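Local coordinates for extracellular solute-binding protein family 1 (Alicyclobacillus acidocaldarius subsp. acidocaldarius, PDB 4OVJ) that probably captures a solute outside the cell and delivers it to an ABC transporter for uptake, at residues 138-146 / 273-281; 174-182 / 247-258. All coordinates share one frame; numbering follows the deposited sequence. Where two conformers were deposited one is given.

Contact 1 (138-146 / 273-281) pairs strand 128-144 with 275-278; contact 2 (174-182 / 247-258), centred about 12 Å away, lays loop 174-182 along 247-258, which runs into strand 256-260, the neighbour of 128-144 on its other edge. Contact 1 is regular antiparallel pairing with apolar side chains, a tyrosine ring and one salt bridge, partly buried and reaching an exposed helix start. Contact 2 is buried yet far more polar: an irregular loop held by amide, carboxylate and water contacts, with its lysines at the exposed end. Along the chain it is nested inside the loop contact 1 closes. They meet where Arg273 NH1 of contact 1 forms a salt bridge with Asp255 OD1 of contact 2 (2.7 Å).

Contact 1: 138-146 / 273-281. With SO4 (sulfate ion), chain B.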
# COMPACT_ATOMS: atom_id res chain seq x y z
N ASN A 138 1.52 0.22 -3.92
CA ASN A 138 0.93 1.46 -4.40
C ASN A 138 -0.07 1.17 -5.51
O ASN A 138 -0.12 0.08 -6.04
CB ASN A 138 2.00 2.44 -4.87
CG ASN A 138 2.87 1.88 -5.98
OD1 ASN A 138 3.94 1.34 -5.72
ND2 ASN A 138 2.42 2.03 -7.22
N TYR A 139 -0.88 2.17 -5.83
CA TYR A 139 -1.84 2.04 -6.91
C TYR A 139 -1.17 1.99 -8.27
O TYR A 139 -0.12 2.60 -8.49
CB TYR A 139 -2.82 3.22 -6.88
CG TYR A 139 -3.96 3.03 -5.89
CD1 TYR A 139 -4.81 1.95 -5.99
CD2 TYR A 139 -4.20 3.97 -4.89
CE1 TYR A 139 -5.87 1.77 -5.11
CE2 TYR A 139 -5.26 3.81 -4.00
CZ TYR A 139 -6.08 2.71 -4.12
OH TYR A 139 -7.13 2.52 -3.26
N ALA A 140 -1.79 1.25 -9.17
CA ALA A 140 -1.38 1.20 -10.57
C ALA A 140 -2.62 0.97 -11.41
O ALA A 140 -3.63 0.47 -10.91
CB ALA A 140 -0.42 0.06 -10.79
N VAL A 141 -2.54 1.34 -12.67
CA VAL A 141 -3.48 0.86 -13.67
C VAL A 141 -2.90 -0.41 -14.26
O VAL A 141 -1.79 -0.41 -14.77
CB VAL A 141 -3.70 1.91 -14.77
CG1 VAL A 141 -4.57 1.33 -15.87
CG2 VAL A 141 -4.33 3.16 -14.19
N ILE A 142 -3.64 -1.49 -14.11
CA ILE A 142 -3.28 -2.80 -14.65
C ILE A 142 -4.15 -2.97 -15.88
O ILE A 142 -5.38 -2.96 -15.80
CB ILE A 142 -3.53 -3.93 -13.65
CG1 ILE A 142 -2.87 -3.61 -12.30
CG2 ILE A 142 -3.00 -5.24 -14.22
CD1 ILE A 142 -3.03 -4.67 -11.24
N TYR A 143 -3.53 -3.11 -17.04
CA TYR A 143 -4.28 -3.08 -18.29
C TYR A 143 -3.86 -4.16 -19.29
O TYR A 143 -2.72 -4.63 -19.29
CB TYR A 143 -4.22 -1.68 -18.93
CG TYR A 143 -2.85 -1.29 -19.45
CD1 TYR A 143 -1.87 -0.78 -18.61
CD2 TYR A 143 -2.53 -1.44 -20.79
CE1 TYR A 143 -0.62 -0.43 -19.08
CE2 TYR A 143 -1.29 -1.09 -21.28
CZ TYR A 143 -0.33 -0.59 -20.41
OH TYR A 143 0.91 -0.27 -20.89
N ASP A 144 -4.82 -4.55 -20.11
CA ASP A 144 -4.59 -5.48 -21.22
C ASP A 144 -3.81 -4.73 -22.31
O ASP A 144 -4.34 -3.83 -22.98
CB ASP A 144 -5.96 -5.97 -21.71
CG ASP A 144 -5.89 -6.90 -22.91
OD1 ASP A 144 -4.96 -6.81 -23.72
OD2 ASP A 144 -6.82 -7.70 -23.06
N GLU A 145 -2.54 -5.08 -22.45
CA GLU A 145 -1.66 -4.42 -23.40
C GLU A 145 -2.21 -4.40 -24.81
O GLU A 145 -2.24 -3.35 -25.46
CB GLU A 145 -0.32 -5.13 -23.46
CG GLU A 145 0.66 -4.72 -22.42
CD GLU A 145 2.07 -5.05 -22.86
OE1 GLU A 145 2.31 -6.23 -23.20
OE2 GLU A 145 2.92 -4.13 -22.88
N ALA A 146 -2.62 -5.56 -25.31
CA ALA A 146 -3.09 -5.65 -26.67
C ALA A 146 -4.38 -4.87 -26.89
O ALA A 146 -4.54 -4.23 -27.93
CB ALA A 146 -3.26 -7.11 -27.09
N ARG A 273 -3.82 -13.37 -21.56
CA ARG A 273 -3.53 -12.07 -22.13
C ARG A 273 -2.52 -11.33 -21.28
O ARG A 273 -2.59 -11.35 -20.05
CB ARG A 273 -4.80 -11.24 -22.29
CG ARG A 273 -5.55 -10.96 -21.00
CD ARG A 273 -6.83 -10.28 -21.38
NE ARG A 273 -7.74 -10.10 -20.26
CZ ARG A 273 -8.63 -9.12 -20.16
NH1 ARG A 273 -8.71 -8.19 -21.09
NH2 ARG A 273 -9.45 -9.08 -19.12
N SER A 274 -1.56 -10.71 -21.94
CA SER A 274 -0.48 -10.03 -21.25
C SER A 274 -0.95 -8.73 -20.63
O SER A 274 -1.56 -7.88 -21.29
CB SER A 274 0.65 -9.74 -22.23
OG SER A 274 1.13 -10.95 -22.75
N LEU A 275 -0.64 -8.58 -19.34
CA LEU A 275 -0.97 -7.37 -18.60
C LEU A 275 0.25 -6.48 -18.42
O LEU A 275 1.38 -6.95 -18.29
CB LEU A 275 -1.52 -7.74 -17.24
CG LEU A 275 -2.73 -8.65 -17.23
CD1 LEU A 275 -3.24 -8.86 -15.81
CD2 LEU A 275 -3.84 -8.12 -18.13
N ALA A 276 0.01 -5.18 -18.45
CA ALA A 276 1.04 -4.18 -18.23
C ALA A 276 0.54 -3.20 -17.18
O ALA A 276 -0.64 -3.20 -16.81
CB ALA A 276 1.38 -3.47 -19.52
N LEU A 277 1.46 -2.37 -16.72
CA LEU A 277 1.24 -1.46 -15.62
C LEU A 277 1.55 -0.02 -15.99
O LEU A 277 2.56 0.27 -16.65
CB LEU A 277 2.10 -1.87 -14.44
CG LEU A 277 1.98 -3.32 -13.98
CD1 LEU A 277 2.98 -3.64 -12.88
CD2 LEU A 277 0.58 -3.57 -13.48
N ALA A 278 0.68 0.88 -15.56
CA ALA A 278 0.90 2.31 -15.68
C ALA A 278 0.69 2.95 -14.33
O ALA A 278 -0.04 2.43 -13.49
CB ALA A 278 -0.04 2.92 -16.68
N LEU A 279 1.33 4.10 -14.10
CA LEU A 279 0.98 4.89 -12.93
C LEU A 279 -0.43 5.45 -13.12
O LEU A 279 -0.86 5.70 -14.25
CB LEU A 279 1.97 6.04 -12.72
CG LEU A 279 3.39 5.60 -12.40
CD1 LEU A 279 4.30 6.82 -12.35
CD2 LEU A 279 3.46 4.80 -11.11
N PRO A 280 -1.16 5.65 -12.02
CA PRO A 280 -2.54 6.12 -12.15
C PRO A 280 -2.64 7.56 -12.67
O PRO A 280 -1.67 8.33 -12.59
CB PRO A 280 -3.13 5.97 -10.75
CG PRO A 280 -2.03 5.58 -9.86
CD PRO A 280 -0.77 5.40 -10.63
N PRO A 281 -3.80 7.91 -13.23
CA PRO A 281 -3.88 9.20 -13.92
C PRO A 281 -3.73 10.40 -13.02
O PRO A 281 -3.97 10.32 -11.82
CB PRO A 281 -5.28 9.18 -14.54
CG PRO A 281 -5.61 7.75 -14.68
CD PRO A 281 -5.00 7.10 -13.48
S SO4 B . -9.19 -0.40 -2.74
O1 SO4 B . -10.57 -0.35 -2.25
O2 SO4 B . -8.22 -0.13 -1.65
O3 SO4 B . -8.90 -1.75 -3.26
O4 SO4 B . -9.04 0.59 -3.83
O HOH W 1 3.14 -0.07 -19.38
O HOH W 2 -2.51 -8.19 -23.91
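Tyr143 lays one face of its ring over Ala276, with CZ 3.5 Å from the alanine CB. Its CG sits between the backbone N and the carbonyl carbon (chi1 68°), which brings the ring back over the paired strand, and a water joins Tyr143 OH to Leu277 O. In this antiparallel strand pair of the mixed sheet, Tyr143 and Ala276 are hydrogen-bonded partners, with N-to-O distances of 2.9 Å both ways; Val141 and Ala278 repeat it two residues along. On the other face of the sheet, Ile142 CG1 lies 3.6 Å from Leu277 CD2, and Asp144 OD2 forms a salt bridge with Arg273 NH1 at 2.8 Å. OD2 uses its anti lone pair, the carboxylate plane 76° from the guanidinium, while OD1 bonds Ala147 N, making Asp144 the N-cap of helix 145-149. Arg273 NH1 also pairs with Asp255, and NH2 reaches Met249 O and Ser254 O, so an alanine here would probably leave two aspartates without their positive mate. Tyr139 OH donates to a sulfate, probably from the crystallisation liquor, that Ser184 and Trp260 also hold. Within the sheet, strand 139-144 is flanked by strands 275-278 and 256-260, with helix 185-194 against Tyr139 and Pro280.

Contact 2: 174-182 / 247-258; sequences TGKWAENDD and DPMVQGKSDAEL
Asn180 turns its CG anti to the carbonyl carbon (chi1 -71°) and Ser254 swings OG anti to its own backbone N (chi1 171°), so that the amide and the hydroxyl meet: OG donates to Asn180 OD1 at 2.8 Å. Here an irregular loop, 174-182, lies along the approach to strand 256-260, in what is probably one lobe of the periplasmic-binding-protein fold. An Asx turn receives the other end of the amide. Asp247 OD1 accepts Asn180 ND2 at 3.0 Å and the backbone N of Met249 (selenomethionine in this crystal) from opposite faces of the carboxylate plane, which fixes both the amide and the turn. Asp247 OD2 stands 2.6 Å from Glu257 OE1, close enough that one of these acids probably carries a proton; Thr242 also binds Glu257.

Further along, the backbones join at a single bridge, Trp177 with Ser254. Trp177 N donates to Lys253 O, the return bond from Asp255 N to Trp177 O is weak, and Asn180 N reaches Ala256 O. The indole and the Lys253 chain run side by side, CZ3 against CB at 3.7 Å, with Pro231 and Pro232 also packed on the ring. At the exposed end, a water links Lys176 NZ, Gly252 O and Asp255 OD1, the last also held by Arg273. Between helix 160-174 and helix 211-226, Glu179 extends past Ala256 to Trp163, its CG 3.4 Å from Ala256 O.

The strand itself is met by Asp182. Two waters run between its OD1 and Glu257 OE2, bridging carboxylates whose planes are nearly parallel, and its OD2 accepts Leu258 N at 2.8 Å in an almost straight bond (177°) that comes from above the carboxylate plane.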
# COMPACT_ATOMS: atom_id res chain seq x y z
N THR A 174 -13.27 -2.51 -28.96
CA THR A 174 -13.43 -3.86 -28.41
C THR A 174 -14.87 -4.28 -28.17
O THR A 174 -15.18 -5.47 -28.17
CB THR A 174 -12.73 -4.00 -27.04
OG1 THR A 174 -13.36 -3.14 -26.08
CG2 THR A 174 -11.25 -3.67 -27.14
N GLY A 175 -15.75 -3.31 -27.93
CA GLY A 175 -17.11 -3.58 -27.46
C GLY A 175 -17.18 -4.09 -26.02
O GLY A 175 -18.27 -4.45 -25.53
N LYS A 176 -16.05 -4.12 -25.32
CA LYS A 176 -16.00 -4.56 -23.94
C LYS A 176 -15.80 -3.34 -23.06
O LYS A 176 -15.51 -2.24 -23.55
CB LYS A 176 -14.84 -5.53 -23.74
CG LYS A 176 -15.01 -6.85 -24.48
CD LYS A 176 -13.91 -7.81 -24.09
CE LYS A 176 -13.98 -9.11 -24.90
NZ LYS A 176 -12.75 -9.95 -24.76
N TRP A 177 -15.95 -3.51 -21.76
CA TRP A 177 -15.65 -2.43 -20.82
C TRP A 177 -14.16 -2.20 -20.86
O TRP A 177 -13.39 -3.15 -20.84
CB TRP A 177 -16.12 -2.76 -19.41
CG TRP A 177 -17.60 -2.94 -19.35
CD1 TRP A 177 -18.54 -2.08 -19.81
CD2 TRP A 177 -18.31 -4.05 -18.78
NE1 TRP A 177 -19.80 -2.58 -19.58
CE2 TRP A 177 -19.69 -3.79 -18.95
CE3 TRP A 177 -17.93 -5.23 -18.15
CZ2 TRP A 177 -20.68 -4.68 -18.52
CZ3 TRP A 177 -18.92 -6.12 -17.71
CH2 TRP A 177 -20.27 -5.83 -17.90
N ALA A 178 -13.75 -0.93 -20.93
CA ALA A 178 -12.34 -0.61 -21.03
C ALA A 178 -11.65 -0.66 -19.66
O ALA A 178 -10.46 -0.95 -19.58
CB ALA A 178 -12.13 0.76 -21.67
N GLU A 179 -12.40 -0.37 -18.60
CA GLU A 179 -11.91 -0.48 -17.23
C GLU A 179 -13.06 -0.82 -16.31
O GLU A 179 -14.21 -0.57 -16.64
CB GLU A 179 -11.29 0.86 -16.77
CG GLU A 179 -10.57 0.81 -15.41
CD GLU A 179 -10.09 2.18 -14.94
OE1 GLU A 179 -9.88 3.05 -15.78
OE2 GLU A 179 -9.90 2.38 -13.71
N ASN A 180 -12.74 -1.39 -15.16
CA ASN A 180 -13.70 -1.54 -14.07
C ASN A 180 -14.11 -0.16 -13.56
O ASN A 180 -13.40 0.83 -13.76
CB ASN A 180 -13.07 -2.31 -12.92
CG ASN A 180 -12.85 -3.78 -13.22
OD1 ASN A 180 -12.98 -4.27 -14.36
ND2 ASN A 180 -12.47 -4.50 -12.19
N ASP A 181 -15.24 -0.10 -12.87
CA ASP A 181 -15.65 1.13 -12.21
C ASP A 181 -14.93 1.11 -10.86
O ASP A 181 -15.39 0.49 -9.91
CB ASP A 181 -17.17 1.16 -12.06
CG ASP A 181 -17.68 2.46 -11.45
OD1 ASP A 181 -16.85 3.20 -10.85
OD2 ASP A 181 -18.91 2.73 -11.57
N ASP A 182 -13.78 1.79 -10.82
CA ASP A 182 -12.83 1.65 -9.72
C ASP A 182 -13.02 2.72 -8.65
O ASP A 182 -12.09 3.43 -8.26
CB ASP A 182 -11.41 1.62 -10.27
CG ASP A 182 -11.11 0.34 -11.00
OD1 ASP A 182 -11.41 -0.73 -10.43
OD2 ASP A 182 -10.59 0.37 -12.14
N ASP A 247 -14.52 -10.59 -10.58
CA ASP A 247 -13.90 -9.39 -11.14
C ASP A 247 -14.06 -9.44 -12.66
O ASP A 247 -13.64 -10.42 -13.28
CB ASP A 247 -12.42 -9.38 -10.73
CG ASP A 247 -11.66 -8.16 -11.24
OD1 ASP A 247 -12.13 -7.44 -12.17
OD2 ASP A 247 -10.55 -7.93 -10.70
N PRO A 248 -14.69 -8.41 -13.27
CA PRO A 248 -14.87 -8.48 -14.73
C PRO A 248 -13.58 -8.63 -15.53
O PRO A 248 -13.62 -9.12 -16.67
CB PRO A 248 -15.55 -7.16 -15.10
CG PRO A 248 -15.84 -6.45 -13.84
CD PRO A 248 -15.31 -7.21 -12.67
N MSE A 249 -12.47 -8.19 -14.97
CA MSE A 249 -11.19 -8.38 -15.67
C MSE A 249 -10.83 -9.84 -15.75
O MSE A 249 -10.37 -10.33 -16.78
CB MSE A 249 -10.11 -7.56 -15.00
CG MSE A 249 -9.07 -7.30 -16.06
SE MSE A 249 -7.78 -6.04 -15.37
CE MSE A 249 -6.62 -6.26 -16.93
N VAL A 250 -11.06 -10.57 -14.65
CA VAL A 250 -10.84 -12.02 -14.62
C VAL A 250 -11.78 -12.75 -15.59
O VAL A 250 -11.42 -13.77 -16.18
CB VAL A 250 -10.99 -12.55 -13.17
CG1 VAL A 250 -10.95 -14.06 -13.12
CG2 VAL A 250 -9.90 -11.96 -12.29
N GLN A 251 -12.98 -12.21 -15.77
CA GLN A 251 -13.97 -12.80 -16.68
C GLN A 251 -13.73 -12.45 -18.15
O GLN A 251 -14.43 -12.95 -19.03
CB GLN A 251 -15.37 -12.34 -16.28
CG GLN A 251 -15.75 -12.73 -14.87
CD GLN A 251 -17.09 -12.18 -14.48
OE1 GLN A 251 -17.75 -11.51 -15.27
NE2 GLN A 251 -17.52 -12.49 -13.28
N GLY A 252 -12.77 -11.56 -18.40
CA GLY A 252 -12.49 -11.10 -19.75
C GLY A 252 -13.45 -10.05 -20.29
O GLY A 252 -13.44 -9.76 -21.49
N LYS A 253 -14.26 -9.47 -19.41
CA LYS A 253 -15.29 -8.52 -19.79
C LYS A 253 -14.80 -7.08 -19.69
O LYS A 253 -15.40 -6.18 -20.26
CB LYS A 253 -16.53 -8.73 -18.92
CG LYS A 253 -17.16 -10.11 -19.09
CD LYS A 253 -18.44 -10.25 -18.28
CE LYS A 253 -18.99 -11.66 -18.36
NZ LYS A 253 -19.26 -12.05 -19.77
N SER A 254 -13.72 -6.88 -18.94
CA SER A 254 -13.11 -5.56 -18.76
C SER A 254 -11.63 -5.67 -19.10
O SER A 254 -11.02 -6.72 -18.88
CB SER A 254 -13.26 -5.09 -17.33
OG SER A 254 -12.50 -3.92 -17.10
N ASP A 255 -11.05 -4.58 -19.59
CA ASP A 255 -9.67 -4.59 -20.06
C ASP A 255 -8.68 -3.87 -19.17
O ASP A 255 -7.50 -3.80 -19.50
CB ASP A 255 -9.61 -4.10 -21.51
CG ASP A 255 -10.22 -5.12 -22.49
OD1 ASP A 255 -10.33 -6.30 -22.11
OD2 ASP A 255 -10.58 -4.75 -23.63
N ALA A 256 -9.12 -3.37 -18.01
CA ALA A 256 -8.22 -2.66 -17.09
C ALA A 256 -8.84 -2.51 -15.72
O ALA A 256 -10.05 -2.53 -15.58
CB ALA A 256 -7.85 -1.27 -17.61
N GLU A 257 -7.98 -2.27 -14.75
CA GLU A 257 -8.40 -2.04 -13.38
C GLU A 257 -7.36 -1.17 -12.68
O GLU A 257 -6.15 -1.42 -12.80
CB GLU A 257 -8.54 -3.41 -12.73
CG GLU A 257 -9.08 -3.41 -11.34
CD GLU A 257 -9.48 -4.80 -10.88
OE1 GLU A 257 -9.22 -5.84 -11.58
OE2 GLU A 257 -10.08 -4.84 -9.81
N LEU A 258 -7.83 -0.14 -11.98
CA LEU A 258 -7.02 0.71 -11.12
C LEU A 258 -7.07 0.08 -9.75
O LEU A 258 -8.14 0.06 -9.12
CB LEU A 258 -7.61 2.13 -11.07
CG LEU A 258 -7.06 3.04 -9.97
CD1 LEU A 258 -5.58 3.28 -10.21
CD2 LEU A 258 -7.84 4.35 -9.93
O HOH W 3 -12.25 -2.83 -23.76
O HOH W 4 -11.04 -8.79 -23.10
O HOH W 5 -12.70 -3.14 -9.61
O HOH W 6 -10.04 -2.40 -8.47